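Local coordinates for methylmalonyl-CoA carboxyltransferase 5S subunit (PDB 1RQB), which catalyses transfer of a carboxyl group from the biotin of the 1.3S subunit to pyruvate, giving oxaloacetate, and binds one cobalt ion per subunit, at residues G60-E65 and M131-V136; G69-S74 and W84-T89; L99-L102 and L108-Y111; D247-A252 and E266-M271; K351-P356 and D388-Y393. All coordinates share one frame; numbering follows the deposited sequence.

Contact 1. Residues G60-E65 and M131-V136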
# COMPACT_ATOMS: atom_id res chain seq x y z
N GLY A 60 -2.20 -10.86 -20.79
CA GLY A 60 -1.99 -12.22 -20.30
C GLY A 60 -2.76 -12.61 -19.04
O GLY A 60 -2.43 -13.60 -18.38
N TYR A 61 -3.81 -11.87 -18.71
CA TYR A 61 -4.60 -12.15 -17.51
C TYR A 61 -5.42 -13.43 -17.67
O TYR A 61 -5.83 -13.78 -18.78
CB TYR A 61 -5.58 -11.00 -17.26
CG TYR A 61 -4.94 -9.69 -16.94
CD1 TYR A 61 -5.09 -8.60 -17.80
CD2 TYR A 61 -4.26 -9.50 -15.74
CE1 TYR A 61 -4.56 -7.34 -17.47
CE2 TYR A 61 -3.73 -8.24 -15.40
CZ TYR A 61 -3.90 -7.17 -16.27
OH TYR A 61 -3.44 -5.93 -15.90
N TRP A 62 -5.69 -14.11 -16.56
CA TRP A 62 -6.52 -15.32 -16.59
C TRP A 62 -7.95 -14.90 -16.94
O TRP A 62 -8.64 -15.54 -17.73
CB TRP A 62 -6.51 -16.03 -15.23
CG TRP A 62 -7.33 -17.29 -15.25
CD1 TRP A 62 -6.99 -18.48 -15.84
CD2 TRP A 62 -8.67 -17.44 -14.78
NE1 TRP A 62 -8.05 -19.36 -15.78
CE2 TRP A 62 -9.09 -18.75 -15.13
CE3 TRP A 62 -9.56 -16.60 -14.10
CZ2 TRP A 62 -10.37 -19.24 -14.82
CZ3 TRP A 62 -10.84 -17.08 -13.79
CH2 TRP A 62 -11.23 -18.39 -14.16
N SER A 63 -8.39 -13.80 -16.33
CA SER A 63 -9.72 -13.23 -16.61
C SER A 63 -9.67 -11.72 -16.34
O SER A 63 -8.75 -11.22 -15.69
CB SER A 63 -10.82 -13.87 -15.75
OG SER A 63 -10.73 -13.48 -14.38
N VAL A 64 -10.67 -11.03 -16.86
CA VAL A 64 -10.82 -9.57 -16.71
C VAL A 64 -12.19 -9.30 -16.09
O VAL A 64 -13.22 -9.52 -16.73
CB VAL A 64 -10.72 -8.88 -18.08
CG1 VAL A 64 -10.92 -7.37 -17.93
CG2 VAL A 64 -9.35 -9.19 -18.73
N GLU A 65 -12.22 -8.85 -14.84
CA GLU A 65 -13.53 -8.58 -14.23
C GLU A 65 -14.03 -7.26 -14.82
O GLU A 65 -13.35 -6.25 -14.72
CB GLU A 65 -13.40 -8.50 -12.70
CG GLU A 65 -14.76 -8.53 -11.99
CD GLU A 65 -14.68 -8.12 -10.53
OE1 GLU A 65 -15.07 -8.93 -9.66
OE2 GLU A 65 -14.23 -6.99 -10.27
N MSE A 131 -20.48 -12.97 -21.43
CA MSE A 131 -19.86 -13.29 -20.13
C MSE A 131 -19.28 -14.70 -20.16
O MSE A 131 -19.92 -15.64 -20.64
CB MSE A 131 -20.90 -13.15 -19.02
CG MSE A 131 -20.30 -13.18 -17.65
SE MSE A 131 -18.88 -11.85 -17.56
CE MSE A 131 -19.89 -10.27 -17.94
N ASP A 132 -18.07 -14.87 -19.61
CA ASP A 132 -17.39 -16.18 -19.61
C ASP A 132 -17.35 -16.79 -18.21
O ASP A 132 -17.65 -17.97 -18.03
CB ASP A 132 -15.94 -16.04 -20.11
CG ASP A 132 -15.85 -15.61 -21.56
OD1 ASP A 132 -16.43 -16.31 -22.43
OD2 ASP A 132 -15.20 -14.58 -21.85
N VAL A 133 -16.93 -16.00 -17.22
CA VAL A 133 -16.80 -16.50 -15.85
C VAL A 133 -17.81 -15.77 -14.95
O VAL A 133 -17.89 -14.54 -14.95
CB VAL A 133 -15.37 -16.25 -15.29
CG1 VAL A 133 -15.26 -16.75 -13.85
CG2 VAL A 133 -14.33 -16.94 -16.17
N PHE A 134 -18.58 -16.55 -14.21
CA PHE A 134 -19.58 -15.97 -13.30
C PHE A 134 -19.18 -16.25 -11.85
O PHE A 134 -19.22 -17.39 -11.39
CB PHE A 134 -20.96 -16.58 -13.53
CG PHE A 134 -21.58 -16.23 -14.87
CD1 PHE A 134 -21.17 -16.86 -16.04
CD2 PHE A 134 -22.62 -15.30 -14.93
CE1 PHE A 134 -21.79 -16.57 -17.28
CE2 PHE A 134 -23.25 -15.01 -16.14
CZ PHE A 134 -22.84 -15.65 -17.32
N ARG A 135 -18.79 -15.22 -11.12
CA ARG A 135 -18.47 -15.42 -9.70
C ARG A 135 -19.78 -15.23 -8.93
O ARG A 135 -20.26 -14.11 -8.76
CB ARG A 135 -17.40 -14.43 -9.23
CG ARG A 135 -17.11 -14.51 -7.72
CD ARG A 135 -15.92 -13.63 -7.34
NE ARG A 135 -14.67 -14.14 -7.89
CZ ARG A 135 -13.51 -13.50 -7.84
NH1 ARG A 135 -13.44 -12.29 -7.28
NH2 ARG A 135 -12.42 -14.07 -8.33
N VAL A 136 -20.37 -16.34 -8.49
CA VAL A 136 -21.66 -16.29 -7.79
C VAL A 136 -21.42 -16.28 -6.28
O VAL A 136 -20.72 -17.15 -5.76
CB VAL A 136 -22.52 -17.52 -8.15
CG1 VAL A 136 -23.91 -17.39 -7.55
CG2 VAL A 136 -22.62 -17.66 -9.68
O HOH W 1 -15.23 -10.09 -6.98

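Contact 2. Residues G69-S74 and W84-T89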
# COMPACT_ATOMS: atom_id res chain seq x y z
N GLY A 69 -21.60 -6.64 -9.92
CA GLY A 69 -21.32 -5.82 -8.75
C GLY A 69 -22.26 -4.62 -8.83
O GLY A 69 -23.39 -4.74 -9.29
N ALA A 70 -21.76 -3.46 -8.42
CA ALA A 70 -22.58 -2.23 -8.40
C ALA A 70 -22.52 -1.50 -9.74
O ALA A 70 -23.12 -0.44 -9.88
CB ALA A 70 -22.08 -1.31 -7.29
N THR A 71 -21.83 -2.04 -10.74
CA THR A 71 -21.71 -1.30 -12.01
C THR A 71 -23.03 -1.22 -12.78
O THR A 71 -23.25 -0.26 -13.51
CB THR A 71 -20.63 -1.89 -12.95
OG1 THR A 71 -21.01 -3.20 -13.35
CG2 THR A 71 -19.28 -1.92 -12.25
N TYR A 72 -23.91 -2.21 -12.63
CA TYR A 72 -25.18 -2.15 -13.36
C TYR A 72 -25.97 -0.94 -12.86
O TYR A 72 -26.40 -0.09 -13.63
CB TYR A 72 -25.97 -3.45 -13.11
CG TYR A 72 -27.06 -3.75 -14.12
CD1 TYR A 72 -26.92 -4.80 -15.03
CD2 TYR A 72 -28.27 -3.04 -14.11
CE1 TYR A 72 -27.95 -5.15 -15.90
CE2 TYR A 72 -29.31 -3.38 -14.99
CZ TYR A 72 -29.14 -4.44 -15.88
OH TYR A 72 -30.16 -4.81 -16.72
N ASP A 73 -26.11 -0.85 -11.54
CA ASP A 73 -26.81 0.27 -10.91
C ASP A 73 -26.16 1.60 -11.30
O ASP A 73 -26.86 2.55 -11.67
CB ASP A 73 -26.75 0.13 -9.38
CG ASP A 73 -27.30 1.37 -8.67
OD1 ASP A 73 -28.53 1.49 -8.56
OD2 ASP A 73 -26.49 2.23 -8.25
N SER A 74 -24.84 1.69 -11.24
CA SER A 74 -24.16 2.96 -11.55
C SER A 74 -24.42 3.40 -12.99
O SER A 74 -24.61 4.58 -13.27
CB SER A 74 -22.66 2.84 -11.34
OG SER A 74 -22.04 4.09 -11.59
N TRP A 84 -25.92 -3.34 -20.64
CA TRP A 84 -25.79 -4.39 -21.66
C TRP A 84 -24.93 -3.89 -22.83
O TRP A 84 -24.22 -4.67 -23.46
CB TRP A 84 -27.18 -4.85 -22.12
CG TRP A 84 -28.00 -5.46 -20.99
CD1 TRP A 84 -28.93 -4.81 -20.21
CD2 TRP A 84 -27.93 -6.80 -20.49
NE1 TRP A 84 -29.43 -5.67 -19.27
CE2 TRP A 84 -28.84 -6.90 -19.42
CE3 TRP A 84 -27.18 -7.93 -20.85
CZ2 TRP A 84 -29.02 -8.09 -18.69
CZ3 TRP A 84 -27.36 -9.11 -20.13
CH2 TRP A 84 -28.28 -9.18 -19.06
N GLU A 85 -24.98 -2.60 -23.12
CA GLU A 85 -24.16 -2.07 -24.21
C GLU A 85 -22.69 -2.07 -23.77
O GLU A 85 -21.79 -2.30 -24.57
CB GLU A 85 -24.59 -0.64 -24.57
CG GLU A 85 -23.78 -0.00 -25.68
CD GLU A 85 -24.02 -0.64 -27.04
OE1 GLU A 85 -23.44 -0.14 -28.04
OE2 GLU A 85 -24.78 -1.63 -27.12
N ARG A 86 -22.46 -1.82 -22.48
CA ARG A 86 -21.08 -1.83 -21.96
C ARG A 86 -20.51 -3.24 -22.09
O ARG A 86 -19.37 -3.43 -22.51
CB ARG A 86 -21.05 -1.38 -20.49
CG ARG A 86 -19.66 -1.51 -19.85
CD ARG A 86 -19.62 -1.09 -18.36
NE ARG A 86 -19.80 0.35 -18.18
CZ ARG A 86 -19.55 0.99 -17.04
NH1 ARG A 86 -19.12 0.33 -15.97
NH2 ARG A 86 -19.70 2.32 -16.98
N LEU A 87 -21.31 -4.24 -21.72
CA LEU A 87 -20.86 -5.64 -21.81
C LEU A 87 -20.57 -5.99 -23.27
O LEU A 87 -19.55 -6.60 -23.57
CB LEU A 87 -21.93 -6.59 -21.25
CG LEU A 87 -21.70 -8.09 -21.45
CD1 LEU A 87 -20.33 -8.50 -20.89
CD2 LEU A 87 -22.81 -8.87 -20.77
N ARG A 88 -21.47 -5.63 -24.18
CA ARG A 88 -21.23 -5.93 -25.60
C ARG A 88 -19.94 -5.27 -26.09
O ARG A 88 -19.17 -5.87 -26.84
CB ARG A 88 -22.42 -5.49 -26.46
CG ARG A 88 -23.58 -6.47 -26.38
CD ARG A 88 -24.72 -6.10 -27.31
NE ARG A 88 -25.52 -4.98 -26.83
CZ ARG A 88 -26.64 -5.13 -26.13
NH1 ARG A 88 -27.08 -6.34 -25.83
NH2 ARG A 88 -27.33 -4.07 -25.73
N THR A 89 -19.71 -4.03 -25.67
CA THR A 89 -18.51 -3.30 -26.09
C THR A 89 -17.25 -3.99 -25.56
O THR A 89 -16.29 -4.18 -26.30
CB THR A 89 -18.55 -1.84 -25.60
OG1 THR A 89 -19.68 -1.18 -26.19
CG2 THR A 89 -17.29 -1.10 -26.02

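Contact 3. Residues L99-L102 and L108-Y111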
# COMPACT_ATOMS: atom_id res chain seq x y z
N LEU A 99 -14.08 -12.90 -19.90
CA LEU A 99 -14.73 -11.81 -19.17
C LEU A 99 -15.34 -12.40 -17.89
O LEU A 99 -15.86 -13.51 -17.91
CB LEU A 99 -15.81 -11.15 -20.02
CG LEU A 99 -15.33 -10.60 -21.37
CD1 LEU A 99 -16.43 -9.73 -21.99
CD2 LEU A 99 -14.06 -9.78 -21.18
N GLN A 100 -15.27 -11.65 -16.80
CA GLN A 100 -15.78 -12.15 -15.52
C GLN A 100 -16.70 -11.11 -14.88
O GLN A 100 -16.49 -9.90 -15.03
CB GLN A 100 -14.59 -12.45 -14.61
CG GLN A 100 -14.94 -13.03 -13.26
CD GLN A 100 -13.70 -13.57 -12.54
OE1 GLN A 100 -12.87 -14.24 -13.14
NE2 GLN A 100 -13.59 -13.28 -11.25
N MSE A 101 -17.72 -11.58 -14.17
CA MSE A 101 -18.64 -10.68 -13.46
C MSE A 101 -18.88 -11.23 -12.05
O MSE A 101 -18.59 -12.39 -11.77
CB MSE A 101 -20.01 -10.60 -14.16
CG MSE A 101 -20.86 -11.87 -14.06
SE MSE A 101 -22.73 -11.62 -14.64
CE MSE A 101 -23.19 -10.15 -13.46
N LEU A 102 -19.38 -10.36 -11.19
CA LEU A 102 -19.75 -10.71 -9.81
C LEU A 102 -21.28 -10.69 -9.78
O LEU A 102 -21.89 -9.70 -10.15
CB LEU A 102 -19.20 -9.67 -8.82
CG LEU A 102 -19.55 -9.97 -7.35
CD1 LEU A 102 -18.80 -11.22 -6.89
CD2 LEU A 102 -19.20 -8.78 -6.45
N LEU A 108 -29.35 -11.66 -7.83
CA LEU A 108 -28.77 -11.18 -9.09
C LEU A 108 -28.03 -9.88 -8.80
O LEU A 108 -27.18 -9.83 -7.91
CB LEU A 108 -29.88 -11.00 -10.14
CG LEU A 108 -30.61 -12.29 -10.51
CD1 LEU A 108 -31.79 -11.98 -11.43
CD2 LEU A 108 -29.64 -13.26 -11.19
N LEU A 109 -28.33 -8.82 -9.53
CA LEU A 109 -27.65 -7.54 -9.27
C LEU A 109 -28.67 -6.58 -8.64
O LEU A 109 -28.42 -5.39 -8.49
CB LEU A 109 -27.13 -6.93 -10.58
CG LEU A 109 -26.10 -7.77 -11.33
CD1 LEU A 109 -25.66 -7.05 -12.60
CD2 LEU A 109 -24.90 -8.04 -10.41
N GLY A 110 -29.81 -7.17 -8.25
CA GLY A 110 -30.92 -6.42 -7.69
C GLY A 110 -31.00 -6.24 -6.18
O GLY A 110 -30.04 -6.48 -5.45
N TYR A 111 -32.19 -5.88 -5.73
CA TYR A 111 -32.46 -5.54 -4.33
C TYR A 111 -33.20 -6.63 -3.56
O TYR A 111 -33.46 -6.47 -2.37
CB TYR A 111 -33.28 -4.25 -4.31
CG TYR A 111 -34.69 -4.44 -4.86
CD1 TYR A 111 -35.78 -4.62 -4.01
CD2 TYR A 111 -34.91 -4.51 -6.24
CE1 TYR A 111 -37.06 -4.87 -4.52
CE2 TYR A 111 -36.18 -4.76 -6.76
CZ TYR A 111 -37.25 -4.94 -5.89
OH TYR A 111 -38.50 -5.21 -6.40

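Contact 4. Residues D247-A252 and E266-M271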
# COMPACT_ATOMS: atom_id res chain seq x y z
N ASP A 247 -4.49 -20.97 -7.29
CA ASP A 247 -4.36 -20.99 -8.76
C ASP A 247 -4.35 -19.59 -9.38
O ASP A 247 -3.60 -19.35 -10.32
CB ASP A 247 -5.50 -21.80 -9.35
CG ASP A 247 -5.52 -23.22 -8.82
OD1 ASP A 247 -4.86 -24.09 -9.43
OD2 ASP A 247 -6.17 -23.47 -7.77
N VAL A 248 -5.18 -18.69 -8.86
CA VAL A 248 -5.31 -17.34 -9.44
C VAL A 248 -5.50 -16.31 -8.32
O VAL A 248 -6.19 -16.59 -7.34
CB VAL A 248 -6.59 -17.23 -10.34
CG1 VAL A 248 -6.75 -15.79 -10.90
CG2 VAL A 248 -6.55 -18.27 -11.47
N VAL A 249 -4.91 -15.12 -8.46
CA VAL A 249 -5.15 -14.07 -7.46
C VAL A 249 -5.64 -12.81 -8.19
O VAL A 249 -5.26 -12.57 -9.33
CB VAL A 249 -3.86 -13.76 -6.62
CG1 VAL A 249 -3.47 -15.00 -5.78
CG2 VAL A 249 -2.71 -13.35 -7.52
N ASP A 250 -6.54 -12.05 -7.55
CA ASP A 250 -7.11 -10.83 -8.16
C ASP A 250 -6.29 -9.61 -7.74
O ASP A 250 -5.95 -9.45 -6.56
CB ASP A 250 -8.55 -10.59 -7.70
CG ASP A 250 -9.50 -11.71 -8.10
OD1 ASP A 250 -9.04 -12.71 -8.68
OD2 ASP A 250 -10.71 -11.57 -7.81
N THR A 251 -6.00 -8.73 -8.70
CA THR A 251 -5.23 -7.50 -8.42
C THR A 251 -5.76 -6.37 -9.30
O THR A 251 -6.55 -6.58 -10.22
CB THR A 251 -3.72 -7.71 -8.73
OG1 THR A 251 -3.56 -7.99 -10.13
CG2 THR A 251 -3.15 -8.89 -7.92
N ALA A 252 -5.30 -5.16 -9.02
CA ALA A 252 -5.71 -3.98 -9.79
C ALA A 252 -4.45 -3.26 -10.29
O ALA A 252 -3.48 -3.12 -9.54
CB ALA A 252 -6.54 -3.02 -8.91
N GLU A 266 1.18 -5.11 -10.94
CA GLU A 266 2.62 -5.15 -11.25
C GLU A 266 3.43 -5.54 -10.01
O GLU A 266 4.43 -6.25 -10.12
CB GLU A 266 3.10 -3.81 -11.78
CG GLU A 266 2.33 -3.35 -13.02
CD GLU A 266 1.32 -2.27 -12.68
OE1 GLU A 266 0.36 -2.55 -11.92
OE2 GLU A 266 1.49 -1.14 -13.16
N SER A 267 3.03 -5.07 -8.83
CA SER A 267 3.77 -5.41 -7.61
C SER A 267 3.67 -6.91 -7.34
O SER A 267 4.66 -7.56 -6.99
CB SER A 267 3.22 -4.63 -6.42
OG SER A 267 3.40 -3.23 -6.61
N VAL A 268 2.48 -7.48 -7.51
CA VAL A 268 2.29 -8.92 -7.28
C VAL A 268 3.12 -9.71 -8.30
O VAL A 268 3.73 -10.73 -7.96
CB VAL A 268 0.80 -9.31 -7.35
CG1 VAL A 268 0.63 -10.82 -7.39
CG2 VAL A 268 0.09 -8.75 -6.13
N ALA A 269 3.18 -9.25 -9.54
CA ALA A 269 3.96 -9.99 -10.54
C ALA A 269 5.46 -9.89 -10.23
O ALA A 269 6.18 -10.88 -10.29
CB ALA A 269 3.68 -9.47 -11.96
N GLU A 270 5.93 -8.69 -9.90
CA GLU A 270 7.37 -8.48 -9.66
C GLU A 270 7.87 -9.17 -8.39
O GLU A 270 9.00 -9.65 -8.35
CB GLU A 270 7.69 -6.99 -9.55
CG GLU A 270 7.44 -6.21 -10.83
CD GLU A 270 8.66 -6.14 -11.74
OE1 GLU A 270 9.63 -6.91 -11.54
OE2 GLU A 270 8.63 -5.31 -12.67
N MSE A 271 7.04 -9.25 -7.36
CA MSE A 271 7.49 -9.82 -6.08
C MSE A 271 7.82 -11.32 -6.19
O MSE A 271 8.49 -11.85 -5.30
CB MSE A 271 6.41 -9.66 -5.00
CG MSE A 271 5.20 -10.56 -5.19
SE MSE A 271 3.81 -10.35 -3.79
CE MSE A 271 2.81 -11.99 -4.05

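Contact 5. Residues K351-P356 and D388-Y393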
# COMPACT_ATOMS: atom_id res chain seq x y z
N LYS A 351 -24.18 -11.13 16.37
CA LYS A 351 -24.34 -12.45 17.01
C LYS A 351 -25.80 -12.89 16.94
O LYS A 351 -26.10 -14.04 16.62
CB LYS A 351 -23.89 -12.38 18.47
CG LYS A 351 -24.15 -13.65 19.27
CD LYS A 351 -23.68 -13.49 20.71
CE LYS A 351 -24.02 -14.71 21.56
NZ LYS A 351 -23.49 -15.97 20.96
N ALA A 352 -26.71 -11.97 17.24
CA ALA A 352 -28.14 -12.30 17.23
C ALA A 352 -28.57 -12.75 15.83
O ALA A 352 -29.42 -13.63 15.69
CB ALA A 352 -28.96 -11.08 17.65
N ALA A 353 -27.97 -12.17 14.80
CA ALA A 353 -28.33 -12.49 13.41
C ALA A 353 -27.60 -13.74 12.92
O ALA A 353 -27.69 -14.08 11.74
CB ALA A 353 -28.00 -11.30 12.51
N GLY A 354 -26.88 -14.42 13.80
CA GLY A 354 -26.19 -15.63 13.37
C GLY A 354 -24.79 -15.44 12.79
O GLY A 354 -24.32 -16.29 12.03
N PHE A 355 -24.15 -14.34 13.13
CA PHE A 355 -22.77 -14.03 12.70
C PHE A 355 -22.62 -13.97 11.18
O PHE A 355 -21.73 -14.61 10.62
CB PHE A 355 -21.78 -15.04 13.26
CG PHE A 355 -21.57 -14.93 14.73
CD1 PHE A 355 -22.00 -15.93 15.59
CD2 PHE A 355 -20.96 -13.80 15.27
CE1 PHE A 355 -21.83 -15.81 16.97
CE2 PHE A 355 -20.78 -13.67 16.64
CZ PHE A 355 -21.21 -14.68 17.49
N PRO A 356 -23.48 -13.22 10.49
CA PRO A 356 -23.24 -13.21 9.05
C PRO A 356 -22.01 -12.35 8.76
O PRO A 356 -21.61 -11.51 9.57
CB PRO A 356 -24.51 -12.59 8.49
CG PRO A 356 -24.89 -11.61 9.58
CD PRO A 356 -24.71 -12.48 10.83
N ASP A 388 -36.44 -9.26 8.45
CA ASP A 388 -36.38 -10.29 7.41
C ASP A 388 -35.20 -11.23 7.64
O ASP A 388 -35.32 -12.44 7.46
CB ASP A 388 -36.29 -9.65 6.02
CG ASP A 388 -37.66 -9.38 5.40
OD1 ASP A 388 -37.73 -8.68 4.37
OD2 ASP A 388 -38.67 -9.88 5.94
N ILE A 389 -34.05 -10.68 8.02
CA ILE A 389 -32.87 -11.52 8.29
C ILE A 389 -33.19 -12.47 9.45
O ILE A 389 -32.97 -13.67 9.36
CB ILE A 389 -31.63 -10.69 8.68
CG1 ILE A 389 -31.16 -9.84 7.50
CG2 ILE A 389 -30.51 -11.62 9.13
CD1 ILE A 389 -29.90 -9.04 7.77
N MSE A 390 -33.72 -11.91 10.53
CA MSE A 390 -34.03 -12.71 11.73
C MSE A 390 -35.07 -13.79 11.42
O MSE A 390 -35.04 -14.86 12.02
CB MSE A 390 -34.55 -11.81 12.86
CG MSE A 390 -33.55 -10.80 13.39
SE MSE A 390 -31.96 -11.66 14.10
CE MSE A 390 -32.80 -13.09 15.10
N LEU A 391 -35.98 -13.53 10.49
CA LEU A 391 -37.04 -14.50 10.18
C LEU A 391 -36.64 -15.46 9.06
O LEU A 391 -37.43 -16.31 8.66
CB LEU A 391 -38.33 -13.76 9.82
CG LEU A 391 -38.84 -12.89 10.98
CD1 LEU A 391 -39.93 -11.95 10.51
CD2 LEU A 391 -39.32 -13.79 12.10
N GLY A 392 -35.42 -15.33 8.55
CA GLY A 392 -34.96 -16.24 7.50
C GLY A 392 -35.32 -15.91 6.06
O GLY A 392 -35.12 -16.74 5.17
N TYR A 393 -35.79 -14.70 5.80
CA TYR A 393 -36.18 -14.37 4.42
C TYR A 393 -34.96 -14.05 3.56
O TYR A 393 -35.09 -13.81 2.36
CB TYR A 393 -37.22 -13.25 4.41
CG TYR A 393 -38.56 -13.77 4.87
CD1 TYR A 393 -38.83 -13.95 6.22
CD2 TYR A 393 -39.54 -14.16 3.94
CE1 TYR A 393 -40.03 -14.52 6.65
CE2 TYR A 393 -40.74 -14.74 4.37
CZ TYR A 393 -40.98 -14.91 5.73
OH TYR A 393 -42.15 -15.50 6.17

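Contact 1. Residues G60-E65 and M131-V136
Arg135 faces Glu65 across the inside of a barrel, with a water between their charged ends. From CB the arginine runs out extended through CG and CD (chi1 175°, chi2 173°), which gives it the length to reach inward from its strand. It then turns at chi3 (-68°), where NE is hydrogen-bonded to Gln161 OE1. At the tip, NH1 makes a salt bridge with Asp250 OD2 and also donates to the water at 2.9 Å. That water donates to Glu65 OE1, again at 2.9 Å. Direct contact is not made: Arg135 NH1 and Glu65 OE1 are 4.4 Å apart, the oxygen is displaced from the guanidinium plane, and no N-H points at it. The other carboxylate oxygen, Glu65 OE2, is held by the substrate-binding Arg33. Nearer the strand starts the meeting is apolar. Trp62 crosses Val133 at about a right angle, its outermost ring atom CH2 4.0 Å from Val133 CG2; a large flat ring suits the span and a compact branched residue receives it. Strands 63-68 and 133-136 flank strand 99-103 in the parallel TIM-barrel sheet, their inward side chains beside the cobalt site, that of Glu65 about 6 Å from the metal.

Contact 2. Residues G69-S74 and W84-T89
Tyr72 and Trp84 meet through a hydrogen bond and through their rings. The polar link runs from Trp84 NE1 to Tyr72 OH at 2.8 Å; it is bent, with an N-H...O angle of 137°, and the oxygen sits 28° out of the indole plane. The same hydroxyl is also hydrogen-bonded to Thr452 OG1, so two side chains fix its position. The aromatic link is an offset edge-to-face pair: the edge of the tyrosine is turned to the face of the five-membered ring, the planes stand at 90° and the centroids are 5.4 Å apart. Tyr72 CE1 comes within 4.0 Å of Trp84 CE2. Indole is well suited here, since one side chain supplies both a broad surface and an N-H. A leucine at Trp84 would probably leave the tyrosine hydroxyl without its indole donor and open a gap beside its ring. A looser, van der Waals kind of contact joins the other pair: Arg86 NH1 lies 4.0 Å from Thr71 CB, while Arg86 NH2 is engaged in a salt bridge with Glu81 and Thr71 OG1 bonds to Gly68 O. Helices 71-77 and 83-93 lie in the beta-alpha connection of the TIM barrel between strands 63-68 and 99-103, next to the substrate site: segment 69-74 holds the substrate-binding Ala70, and Thr71 touches Arg33. Trp84 also touches helices 116-128 and 447-455 and meets Trp67 edge-to-face.

Contact 3. Residues L99-L102 and L108-Y111
Leu102 and Leu109 bring the backbones closest, their CA atoms 8.5 Å apart, where strand 99-103 nears its end and the chain leads off into an irregular loop. Segment 99-102 is extended, whereas 108-111 has neither helix nor strand; Leu108 takes a positive phi (52°), uncommon for a leucine, and its side chain is directed away from the strand, onto Val118 and Phe122 of helix 116-128. No hydrogen bond joins the two segments. Leu109 does the touching with both branches. Its CD2 rests 3.4 Å from the carbonyl oxygen Leu102 O, which also accepts the backbone N-H of Gly69. Its CD1 meets the terminal methyl of Met101, modelled as selenomethionine, at 4.1 Å from CE, and CD2 lies equally near that methyl, so CE nestles against the fork. Met101 gets there by placing CG between its backbone N and carbonyl carbon, running straight on at chi2, then bending at chi3 (-55°), which sets the methyl against the leucine. A long flexible side chain suits this junction, and a forked leucine can cover a methyl and a carbonyl at once. Phe122 touches both Met101 and Leu109. The arrangement is that of a TIM-barrel beta-alpha loop leading out of the C-terminal end of its strand, with one leucine reaching back to the strand's last residues, close to the substrate-binding Arg33.

Contact 4. Residues D247-A252 and E266-M271
In one beta-alpha unit of the TIM barrel, Val249 and Thr251 of strand 248-251 pack against Val268 of the following helix. Side chains alternate along the strand: these two are directed at the helix, while Val248 and Asp250 between and beside them turn to the other side, toward the barrel interior, where Asp250 OD2 is hydrogen-bonded to ND1 of the cobalt ligand His226. Val268 meets its partners with separate branches. Its CG2 lies 3.7 Å from Thr251 CG2, and Val268 CB is 4.0 Å from the same methyl, making this the closer side of the contact. Its CG1 stands 4.2 Å from Val249 CG2. The valine sets CG1 anti to the backbone N (chi1 169°), which spreads the two methyls along the strand to serve one residue each. In Thr251 the methyl is turned to the helix, and the hydroxyl OG1 finds a hydrogen bond to Thr265 OG1 at the start of that helix. Threonine therefore fits a place that needs both an apolar face and a polar link, while beta-branched valines give compact, rigid surfaces. On one side Ile27 of strand 23-29 adds to this layer, and Leu238 of helix 234-243 backs Val268. The far side of the helix faces the second subunit, where Ser267 bonds to Thr231 O and Glu270 forms a salt bridge with Lys202, both of that subunit.

Contact 5. Residues K351-P356 and D388-Y393
Met390, modelled as selenomethionine, leaves with CG anti to the carbonyl carbon (chi1 -64°), then bends at chi2 (-60°) and again at chi3 (-44°), laying its far end across the backbone of Ala352 and Ala353. The methyl CE approaches Ala352 O at 3.5 Å, and the selenium SE lies 3.8 Å from Ala353 CA. Beside it, Ile389 offers its branch methyl CG2 to Ala353 CB at 4.2 Å. Everything here is van der Waals contact. The small alanines matter, for they let the segments come within 5.9 Å between Ala353 CA and Met390 CA, and methionine's long flexible chain can fold back over their backbone. Met390 is covered further by Val405, Val406 and Ala409 of helix 403-413. Both segments end a helix in the same manner. Gly354 N bonds to Lys351 O at 3.0 Å and Phe355 N to Arg350 O; Gly392 N bonds to Ile389 O at 3.1 Å and Tyr393 N to Asp388 O. Each glycine has a positive phi, at backbone angles where a side chain would jam against the preceding carbonyl. Two Schellman-capped helix ends packed together thus join helices 339-352 and 384-390 in the conserved carboxylase domain, away from the cobalt site.

Contacts 1 to 4 belong to the barrel; the centre of contact 5 lies 23 to 36 Å from theirs. Contacts 2 and 3 fall within the loop closed by contact 1; their centres are 9 Å apart, and Tyr72 CD1 touches Leu109 CD1 at 3.5 Å. Contacts 1 and 3 share the sheet, where Ser63 OG and Gln100 OE1 are hydrogen-bonded at 2.6 Å. A salt bridge from Arg135 NH1 to Asp250 OD2 (2.9 Å) and packing of Trp62 CG on Val248 CG2 (4.0 Å) join contacts 1 and 4; Asp250 is hydrogen-bonded to the cobalt ligand His226. The side chains of Glu65 and Leu102 each lie about 6 Å from the cobalt ion, those of Thr71 and Thr251 about 11 Å.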